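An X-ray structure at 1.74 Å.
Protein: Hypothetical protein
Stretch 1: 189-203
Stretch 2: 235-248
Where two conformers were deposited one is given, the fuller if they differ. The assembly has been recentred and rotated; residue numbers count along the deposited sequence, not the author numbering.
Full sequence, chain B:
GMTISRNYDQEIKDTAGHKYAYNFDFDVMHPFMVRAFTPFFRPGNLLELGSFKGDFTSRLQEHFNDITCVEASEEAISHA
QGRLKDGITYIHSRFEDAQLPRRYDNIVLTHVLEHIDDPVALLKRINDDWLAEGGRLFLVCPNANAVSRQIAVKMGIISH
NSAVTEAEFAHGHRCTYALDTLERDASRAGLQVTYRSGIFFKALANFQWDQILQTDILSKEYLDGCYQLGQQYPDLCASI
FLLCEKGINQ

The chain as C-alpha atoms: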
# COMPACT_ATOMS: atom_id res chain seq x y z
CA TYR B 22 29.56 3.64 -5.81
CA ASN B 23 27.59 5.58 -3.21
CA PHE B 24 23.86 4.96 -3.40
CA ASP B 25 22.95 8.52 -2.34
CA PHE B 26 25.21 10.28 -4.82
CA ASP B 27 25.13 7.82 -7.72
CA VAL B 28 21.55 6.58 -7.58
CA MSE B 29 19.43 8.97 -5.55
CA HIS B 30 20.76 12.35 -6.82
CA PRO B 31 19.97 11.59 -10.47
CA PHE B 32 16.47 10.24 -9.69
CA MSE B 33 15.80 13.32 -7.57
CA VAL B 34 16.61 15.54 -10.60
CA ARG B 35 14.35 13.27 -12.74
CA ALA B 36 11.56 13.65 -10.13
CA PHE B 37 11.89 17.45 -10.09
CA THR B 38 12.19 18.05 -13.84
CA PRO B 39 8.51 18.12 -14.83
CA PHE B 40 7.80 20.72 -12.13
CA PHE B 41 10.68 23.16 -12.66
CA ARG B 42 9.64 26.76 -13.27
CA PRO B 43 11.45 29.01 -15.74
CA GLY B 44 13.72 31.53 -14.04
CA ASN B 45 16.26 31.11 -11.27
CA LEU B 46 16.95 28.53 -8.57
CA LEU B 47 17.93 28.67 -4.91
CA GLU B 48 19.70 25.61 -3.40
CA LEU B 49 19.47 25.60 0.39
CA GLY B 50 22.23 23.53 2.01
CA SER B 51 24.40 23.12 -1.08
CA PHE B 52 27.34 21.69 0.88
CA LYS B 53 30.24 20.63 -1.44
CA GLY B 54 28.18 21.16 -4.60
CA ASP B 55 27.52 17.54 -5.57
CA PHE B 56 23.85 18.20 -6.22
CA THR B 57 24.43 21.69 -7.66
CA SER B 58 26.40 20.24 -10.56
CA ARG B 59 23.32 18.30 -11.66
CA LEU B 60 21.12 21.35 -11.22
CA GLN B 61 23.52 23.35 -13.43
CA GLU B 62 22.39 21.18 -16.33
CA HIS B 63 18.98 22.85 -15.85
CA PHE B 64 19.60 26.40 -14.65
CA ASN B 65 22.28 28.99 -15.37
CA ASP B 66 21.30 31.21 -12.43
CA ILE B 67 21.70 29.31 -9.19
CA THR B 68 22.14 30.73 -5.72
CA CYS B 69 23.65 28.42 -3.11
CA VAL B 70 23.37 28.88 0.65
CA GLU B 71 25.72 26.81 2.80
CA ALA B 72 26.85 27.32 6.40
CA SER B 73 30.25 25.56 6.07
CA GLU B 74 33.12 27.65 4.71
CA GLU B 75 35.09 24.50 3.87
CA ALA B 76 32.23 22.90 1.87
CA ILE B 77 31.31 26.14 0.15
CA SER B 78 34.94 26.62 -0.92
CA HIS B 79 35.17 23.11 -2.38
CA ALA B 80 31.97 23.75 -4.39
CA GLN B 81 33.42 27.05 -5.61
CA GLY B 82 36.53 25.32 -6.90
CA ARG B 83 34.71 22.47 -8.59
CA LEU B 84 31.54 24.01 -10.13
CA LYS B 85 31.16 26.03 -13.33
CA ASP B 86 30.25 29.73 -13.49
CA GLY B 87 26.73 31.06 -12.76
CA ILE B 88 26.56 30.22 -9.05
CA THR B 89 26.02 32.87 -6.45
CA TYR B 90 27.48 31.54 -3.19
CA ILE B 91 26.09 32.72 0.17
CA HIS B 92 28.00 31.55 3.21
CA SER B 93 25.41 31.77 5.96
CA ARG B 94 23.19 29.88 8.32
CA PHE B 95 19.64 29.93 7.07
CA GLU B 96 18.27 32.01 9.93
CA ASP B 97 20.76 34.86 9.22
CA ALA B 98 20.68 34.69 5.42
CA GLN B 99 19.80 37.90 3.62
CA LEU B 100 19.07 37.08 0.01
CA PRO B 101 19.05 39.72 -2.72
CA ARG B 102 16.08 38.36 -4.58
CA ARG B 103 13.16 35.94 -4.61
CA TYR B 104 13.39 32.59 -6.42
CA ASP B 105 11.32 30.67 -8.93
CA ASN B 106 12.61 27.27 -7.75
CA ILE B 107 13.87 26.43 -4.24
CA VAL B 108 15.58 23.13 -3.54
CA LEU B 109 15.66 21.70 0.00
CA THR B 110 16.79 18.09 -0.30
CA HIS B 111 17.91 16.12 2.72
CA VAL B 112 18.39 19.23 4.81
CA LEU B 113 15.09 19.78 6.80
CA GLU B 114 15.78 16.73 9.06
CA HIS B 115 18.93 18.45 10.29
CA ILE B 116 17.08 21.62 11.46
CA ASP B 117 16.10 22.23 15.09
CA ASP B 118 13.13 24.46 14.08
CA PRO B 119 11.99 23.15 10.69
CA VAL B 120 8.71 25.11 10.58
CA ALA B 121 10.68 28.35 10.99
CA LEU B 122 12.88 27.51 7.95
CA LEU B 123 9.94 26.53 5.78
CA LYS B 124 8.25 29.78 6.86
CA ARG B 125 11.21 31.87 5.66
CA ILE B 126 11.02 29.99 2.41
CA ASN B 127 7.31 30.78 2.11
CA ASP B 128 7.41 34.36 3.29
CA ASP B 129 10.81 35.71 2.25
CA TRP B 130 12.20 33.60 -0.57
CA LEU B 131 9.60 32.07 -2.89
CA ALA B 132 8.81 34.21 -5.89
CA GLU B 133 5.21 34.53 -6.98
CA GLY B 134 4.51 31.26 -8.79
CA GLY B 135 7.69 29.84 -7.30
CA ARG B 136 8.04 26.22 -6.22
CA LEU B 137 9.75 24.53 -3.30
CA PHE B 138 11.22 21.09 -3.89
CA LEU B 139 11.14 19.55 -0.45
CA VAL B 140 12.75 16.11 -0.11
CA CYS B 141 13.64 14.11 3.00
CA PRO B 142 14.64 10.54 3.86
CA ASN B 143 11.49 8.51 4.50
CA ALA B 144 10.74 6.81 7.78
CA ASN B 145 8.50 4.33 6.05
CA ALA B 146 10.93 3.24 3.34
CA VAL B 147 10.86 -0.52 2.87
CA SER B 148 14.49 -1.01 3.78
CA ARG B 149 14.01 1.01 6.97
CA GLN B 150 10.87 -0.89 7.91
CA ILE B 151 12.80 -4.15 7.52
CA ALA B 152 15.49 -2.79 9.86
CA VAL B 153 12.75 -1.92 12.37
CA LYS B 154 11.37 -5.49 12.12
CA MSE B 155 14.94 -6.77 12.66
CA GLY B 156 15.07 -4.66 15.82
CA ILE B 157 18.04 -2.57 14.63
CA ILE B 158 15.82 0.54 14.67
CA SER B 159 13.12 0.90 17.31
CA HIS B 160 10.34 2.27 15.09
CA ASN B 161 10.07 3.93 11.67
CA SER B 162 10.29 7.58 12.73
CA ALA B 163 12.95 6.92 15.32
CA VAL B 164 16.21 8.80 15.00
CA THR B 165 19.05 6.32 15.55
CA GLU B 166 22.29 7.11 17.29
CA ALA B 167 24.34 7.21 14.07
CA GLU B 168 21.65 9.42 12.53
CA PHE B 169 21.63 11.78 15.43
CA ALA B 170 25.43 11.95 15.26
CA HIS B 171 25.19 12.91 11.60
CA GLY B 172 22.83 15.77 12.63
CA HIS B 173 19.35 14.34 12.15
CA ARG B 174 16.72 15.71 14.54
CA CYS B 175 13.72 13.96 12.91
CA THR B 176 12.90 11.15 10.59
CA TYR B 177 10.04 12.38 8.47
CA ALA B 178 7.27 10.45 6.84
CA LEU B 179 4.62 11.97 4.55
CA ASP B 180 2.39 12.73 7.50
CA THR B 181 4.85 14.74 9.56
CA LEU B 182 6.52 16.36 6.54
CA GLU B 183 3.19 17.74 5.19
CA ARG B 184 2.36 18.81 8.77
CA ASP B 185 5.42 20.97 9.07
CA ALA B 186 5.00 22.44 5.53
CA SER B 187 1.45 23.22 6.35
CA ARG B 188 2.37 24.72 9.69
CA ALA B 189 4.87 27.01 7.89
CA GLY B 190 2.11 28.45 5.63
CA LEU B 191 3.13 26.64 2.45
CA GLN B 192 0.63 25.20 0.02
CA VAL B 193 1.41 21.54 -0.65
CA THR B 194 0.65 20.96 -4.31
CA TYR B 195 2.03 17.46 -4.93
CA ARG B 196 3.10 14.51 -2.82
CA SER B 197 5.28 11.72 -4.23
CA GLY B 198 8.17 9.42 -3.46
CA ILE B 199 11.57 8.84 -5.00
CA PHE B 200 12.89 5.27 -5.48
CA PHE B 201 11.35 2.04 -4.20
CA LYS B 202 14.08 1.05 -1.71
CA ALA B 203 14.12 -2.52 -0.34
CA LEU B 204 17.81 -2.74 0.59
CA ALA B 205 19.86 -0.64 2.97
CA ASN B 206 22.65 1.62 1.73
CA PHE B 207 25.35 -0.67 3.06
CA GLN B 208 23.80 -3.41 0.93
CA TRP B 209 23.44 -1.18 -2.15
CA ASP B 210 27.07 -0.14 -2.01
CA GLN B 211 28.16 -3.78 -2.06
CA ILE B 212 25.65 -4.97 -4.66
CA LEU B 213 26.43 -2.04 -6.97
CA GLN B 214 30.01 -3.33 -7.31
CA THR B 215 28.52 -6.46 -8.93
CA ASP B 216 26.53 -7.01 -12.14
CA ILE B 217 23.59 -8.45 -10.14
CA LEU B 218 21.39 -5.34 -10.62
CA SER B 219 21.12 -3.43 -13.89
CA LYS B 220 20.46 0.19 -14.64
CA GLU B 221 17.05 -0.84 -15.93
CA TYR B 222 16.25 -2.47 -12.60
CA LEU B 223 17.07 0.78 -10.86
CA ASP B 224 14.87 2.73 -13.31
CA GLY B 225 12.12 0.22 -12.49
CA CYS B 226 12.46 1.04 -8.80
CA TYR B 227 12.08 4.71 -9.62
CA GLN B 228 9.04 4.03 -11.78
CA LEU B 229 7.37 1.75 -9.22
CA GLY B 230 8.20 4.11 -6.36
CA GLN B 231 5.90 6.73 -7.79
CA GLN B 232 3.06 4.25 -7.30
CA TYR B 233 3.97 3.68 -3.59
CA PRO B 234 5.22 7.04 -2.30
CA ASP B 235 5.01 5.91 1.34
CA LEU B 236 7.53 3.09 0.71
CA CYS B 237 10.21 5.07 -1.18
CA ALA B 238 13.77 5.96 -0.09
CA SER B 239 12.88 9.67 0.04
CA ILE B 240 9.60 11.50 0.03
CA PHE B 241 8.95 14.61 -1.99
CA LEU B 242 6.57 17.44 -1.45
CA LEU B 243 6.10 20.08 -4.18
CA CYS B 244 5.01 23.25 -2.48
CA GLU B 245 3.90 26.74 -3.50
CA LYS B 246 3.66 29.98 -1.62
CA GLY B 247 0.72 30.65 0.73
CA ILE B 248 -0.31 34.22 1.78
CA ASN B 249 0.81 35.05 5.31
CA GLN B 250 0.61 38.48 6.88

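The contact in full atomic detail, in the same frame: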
# COMPACT_ATOMS: atom_id res chain seq x y z
N ALA B 189 4.04 25.89 8.35
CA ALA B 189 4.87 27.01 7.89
C ALA B 189 4.13 27.96 6.93
O ALA B 189 4.71 28.96 6.48
CB ALA B 189 6.11 26.44 7.18
N GLY B 190 2.87 27.66 6.58
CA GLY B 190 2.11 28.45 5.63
C GLY B 190 2.24 28.10 4.16
O GLY B 190 1.66 28.78 3.32
N LEU B 191 3.01 27.08 3.83
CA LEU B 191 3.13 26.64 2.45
C LEU B 191 1.91 25.93 1.98
O LEU B 191 1.16 25.36 2.80
CB LEU B 191 4.27 25.65 2.29
CG LEU B 191 5.68 26.23 2.52
CD1 LEU B 191 6.65 25.11 2.92
CD2 LEU B 191 6.18 27.00 1.26
N GLN B 192 1.69 25.97 0.66
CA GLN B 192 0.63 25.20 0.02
C GLN B 192 1.29 23.95 -0.54
O GLN B 192 2.22 24.06 -1.31
CB GLN B 192 -0.02 25.97 -1.14
CG GLN B 192 -0.63 27.31 -0.74
CD GLN B 192 -1.65 27.85 -1.77
OE1 GLN B 192 -1.42 28.87 -2.41
NE2 GLN B 192 -2.77 27.15 -1.92
N VAL B 193 0.84 22.77 -0.13
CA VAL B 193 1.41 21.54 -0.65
C VAL B 193 0.61 21.19 -1.87
O VAL B 193 -0.60 20.96 -1.78
CB VAL B 193 1.40 20.41 0.41
CG1 VAL B 193 1.80 19.09 -0.25
CG2 VAL B 193 2.30 20.78 1.57
N THR B 194 1.27 21.14 -3.02
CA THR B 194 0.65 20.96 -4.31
C THR B 194 0.72 19.52 -4.81
O THR B 194 -0.19 19.05 -5.48
CB THR B 194 1.39 21.86 -5.30
OG1 THR B 194 1.29 23.23 -4.85
CG2 THR B 194 0.83 21.73 -6.69
N TYR B 195 1.84 18.85 -4.50
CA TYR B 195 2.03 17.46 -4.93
C TYR B 195 2.81 16.69 -3.90
O TYR B 195 3.73 17.20 -3.28
CB TYR B 195 2.71 17.35 -6.30
CG TYR B 195 1.80 16.69 -7.31
CD1 TYR B 195 1.89 15.34 -7.61
CD2 TYR B 195 0.80 17.43 -7.92
CE1 TYR B 195 0.99 14.75 -8.54
CE2 TYR B 195 -0.08 16.86 -8.82
CZ TYR B 195 0.01 15.54 -9.13
OH TYR B 195 -0.91 15.05 -10.06
N ARG B 196 2.41 15.43 -3.71
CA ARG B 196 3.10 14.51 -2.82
C ARG B 196 3.52 13.31 -3.67
O ARG B 196 2.71 12.81 -4.46
CB ARG B 196 2.20 13.99 -1.72
CG ARG B 196 1.43 15.08 -0.97
CD ARG B 196 0.00 14.80 -0.74
NE ARG B 196 -0.57 15.96 -0.08
CZ ARG B 196 -1.08 17.01 -0.72
NH1 ARG B 196 -1.22 17.00 -2.04
NH2 ARG B 196 -1.54 18.06 -0.04
N SER B 197 4.76 12.89 -3.51
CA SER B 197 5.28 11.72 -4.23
C SER B 197 6.46 11.13 -3.47
O SER B 197 6.80 11.56 -2.37
CB SER B 197 5.69 12.08 -5.67
OG SER B 197 5.81 10.90 -6.49
N GLY B 198 7.03 10.08 -4.04
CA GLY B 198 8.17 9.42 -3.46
C GLY B 198 9.22 9.13 -4.52
O GLY B 198 8.93 9.05 -5.69
N ILE B 199 10.47 9.06 -4.10
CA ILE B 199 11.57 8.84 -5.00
C ILE B 199 12.31 7.55 -4.62
O ILE B 199 13.00 7.47 -3.60
CB ILE B 199 12.53 10.04 -5.00
CG1 ILE B 199 11.76 11.32 -5.36
CG2 ILE B 199 13.78 9.75 -5.98
CD1 ILE B 199 12.53 12.60 -5.01
N PHE B 200 12.14 6.54 -5.49
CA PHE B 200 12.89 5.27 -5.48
C PHE B 200 12.36 4.24 -4.50
O PHE B 200 12.53 4.38 -3.31
CB PHE B 200 14.39 5.46 -5.24
CG PHE B 200 15.24 4.26 -5.65
CD1 PHE B 200 15.68 4.12 -6.94
CD2 PHE B 200 15.60 3.28 -4.74
CE1 PHE B 200 16.47 3.01 -7.31
CE2 PHE B 200 16.36 2.17 -5.12
CZ PHE B 200 16.78 2.03 -6.39
N PHE B 201 11.77 3.18 -5.02
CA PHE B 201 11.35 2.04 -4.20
C PHE B 201 12.57 1.32 -3.64
O PHE B 201 13.28 0.68 -4.37
CB PHE B 201 10.48 1.12 -5.04
CG PHE B 201 9.57 0.22 -4.21
CD1 PHE B 201 10.11 -0.85 -3.51
CD2 PHE B 201 8.21 0.44 -4.15
CE1 PHE B 201 9.30 -1.68 -2.76
CE2 PHE B 201 7.40 -0.38 -3.41
CZ PHE B 201 7.94 -1.44 -2.72
N LYS B 202 12.78 1.41 -2.32
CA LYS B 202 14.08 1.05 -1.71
C LYS B 202 13.89 -0.12 -0.74
O LYS B 202 13.33 0.07 0.33
CB LYS B 202 14.67 2.25 -0.94
CG LYS B 202 16.11 2.07 -0.43
CD LYS B 202 16.48 3.18 0.53
CE LYS B 202 17.84 2.95 1.12
NZ LYS B 202 18.15 4.02 2.14
N ALA B 203 14.32 -1.31 -1.15
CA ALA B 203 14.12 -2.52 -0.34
C ALA B 203 15.39 -3.01 0.36
O ALA B 203 15.33 -3.90 1.20
CB ALA B 203 13.53 -3.62 -1.20
N ASP B 235 4.77 6.11 -0.09
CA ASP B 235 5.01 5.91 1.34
C ASP B 235 6.15 4.93 1.60
O ASP B 235 6.67 4.89 2.70
CB ASP B 235 3.74 5.44 2.05
CG ASP B 235 3.89 5.41 3.56
OD1 ASP B 235 4.24 6.44 4.17
OD2 ASP B 235 3.60 4.36 4.15
N LEU B 236 6.49 4.10 0.60
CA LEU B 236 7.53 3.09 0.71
C LEU B 236 8.88 3.45 0.07
O LEU B 236 9.76 2.61 0.01
CB LEU B 236 7.02 1.81 0.06
CG LEU B 236 5.78 1.21 0.69
CD1 LEU B 236 5.35 -0.11 -0.07
CD2 LEU B 236 5.98 0.97 2.19
N CYS B 237 9.02 4.67 -0.44
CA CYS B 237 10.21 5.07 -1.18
C CYS B 237 11.34 5.46 -0.24
O CYS B 237 11.11 5.71 0.94
CB CYS B 237 9.88 6.25 -2.12
SG CYS B 237 8.83 5.75 -3.49
N ALA B 238 12.55 5.54 -0.80
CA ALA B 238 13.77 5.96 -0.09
C ALA B 238 13.58 7.36 0.49
O ALA B 238 13.88 7.62 1.67
CB ALA B 238 14.93 5.94 -1.03
N SER B 239 13.04 8.26 -0.33
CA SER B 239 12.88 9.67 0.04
C SER B 239 11.50 10.08 -0.37
O SER B 239 10.95 9.60 -1.32
CB SER B 239 13.91 10.57 -0.65
OG SER B 239 15.19 10.36 -0.08
N ILE B 240 10.91 11.00 0.38
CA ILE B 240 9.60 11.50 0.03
C ILE B 240 9.77 12.96 -0.39
O ILE B 240 10.74 13.65 0.03
CB ILE B 240 8.63 11.38 1.24
CG1 ILE B 240 9.35 11.76 2.56
CG2 ILE B 240 8.08 9.95 1.35
CD1 ILE B 240 8.42 11.79 3.78
N PHE B 241 8.81 13.41 -1.18
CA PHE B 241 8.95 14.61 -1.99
C PHE B 241 7.62 15.32 -1.95
O PHE B 241 6.58 14.79 -2.38
CB PHE B 241 9.37 14.19 -3.43
CG PHE B 241 9.27 15.27 -4.48
CD1 PHE B 241 9.50 16.62 -4.20
CD2 PHE B 241 9.00 14.93 -5.80
CE1 PHE B 241 9.37 17.59 -5.20
CE2 PHE B 241 8.92 15.89 -6.80
CZ PHE B 241 9.06 17.23 -6.50
N LEU B 242 7.64 16.50 -1.35
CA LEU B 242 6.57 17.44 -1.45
C LEU B 242 6.90 18.63 -2.39
O LEU B 242 7.90 19.30 -2.21
CB LEU B 242 6.17 18.00 -0.07
CG LEU B 242 5.69 17.03 1.03
CD1 LEU B 242 5.18 17.96 2.22
CD2 LEU B 242 4.59 16.15 0.55
N LEU B 243 6.04 18.88 -3.35
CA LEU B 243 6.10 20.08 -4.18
C LEU B 243 5.20 21.09 -3.55
O LEU B 243 3.99 20.87 -3.37
CB LEU B 243 5.60 19.82 -5.61
CG LEU B 243 5.82 21.01 -6.59
CD1 LEU B 243 7.34 21.14 -6.91
CD2 LEU B 243 5.00 20.78 -7.85
N CYS B 244 5.75 22.23 -3.20
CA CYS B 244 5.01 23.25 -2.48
C CYS B 244 5.05 24.59 -3.21
O CYS B 244 5.99 24.88 -3.96
CB CYS B 244 5.66 23.47 -1.12
SG CYS B 244 5.71 21.99 -0.05
N GLU B 245 4.01 25.37 -2.99
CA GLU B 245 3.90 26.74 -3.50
C GLU B 245 3.62 27.67 -2.35
O GLU B 245 3.34 27.24 -1.22
CB GLU B 245 2.83 26.81 -4.59
CG GLU B 245 3.36 26.08 -5.82
CD GLU B 245 2.35 25.93 -6.95
OE1 GLU B 245 1.84 26.95 -7.43
OE2 GLU B 245 2.10 24.79 -7.39
N LYS B 246 3.74 28.96 -2.65
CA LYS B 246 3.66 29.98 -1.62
C LYS B 246 2.22 30.16 -1.16
O LYS B 246 1.30 30.22 -1.97
CB LYS B 246 4.21 31.30 -2.19
CG LYS B 246 4.13 32.45 -1.26
CD LYS B 246 4.93 33.66 -1.81
CE LYS B 246 4.86 34.83 -0.81
NZ LYS B 246 5.87 35.94 -1.07
N GLY B 247 2.02 30.23 0.15
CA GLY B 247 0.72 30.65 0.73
C GLY B 247 0.78 32.09 1.27
O GLY B 247 1.84 32.54 1.65
N ILE B 248 -0.35 32.81 1.31
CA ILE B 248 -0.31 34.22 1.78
C ILE B 248 -0.26 34.21 3.31
O ILE B 248 -1.02 33.53 3.93
CB ILE B 248 -1.47 35.13 1.25
CG1 ILE B 248 -1.44 35.21 -0.29
CG2 ILE B 248 -1.35 36.57 1.83
CD1 ILE B 248 -2.61 36.01 -0.92

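The two stretches pair antiparallel, with Gln-192 opposite Glu-245 and Ile-199 opposite Ser-239, and bury 1148 Å² between them. Three residues have the most area covered by the partner stretch: Phe-241, Ile-199 and Glu-245.

Phe-241 sits opposite Ser-197 in a hydrogen-bonded pair. Ser-197 N donates to Phe-241 O at 2.9 Å and Phe-241 N to Ser-197 O at 3.0 Å, with N-H...O angles of 155° and 145°; the second is the more bent. Both side chains lie on the same face of the sheet, together with that of Ile-199, whose CD1 reaches Phe-241 CB at 3.9 Å. The small side chain of Ser-197 also approaches the ring, its CB lying 4.4 Å from Phe-241 CD2.

Ile-199 forms the next hydrogen-bonded pair, with Ser-239. Its N donates to Ser-239 O at 2.9 Å and 173°, nearly linear, whereas the return bond from Ser-239 N to Ile-199 O is weak at 3.4 Å. The ladder thus loosens where stretch 2 turns a corner at Ala-238 and Ser-239. Ala-238 N nevertheless donates to Phe-200 O at 2.8 Å. Between Ser-197 and Ile-199, Gly-198 leaves room for Cys-237: an ideal CB on Gly-198 would fall 2.7 Å from Cys-237 SG, a clash.

At the other end, Glu-245 is held by backbone and side chain. Gln-192 N to Glu-245 O and Glu-245 N to Gln-192 O both measure 2.8 Å, at 165° and 166°. Thr-194 OG1 donates to Glu-245 OE2 at 3.1 Å. Thr-194 occupies a beta bulge, where the register shifts by one between Val-193 and Tyr-195. The evidence is a shared acceptor: Leu-243 O receives Thr-194 N at 2.8 Å and Tyr-195 N at 3.2 Å. Leu-243 N then donates to Tyr-195 O at 2.9 Å, restoring the regular alternation beyond the bulge.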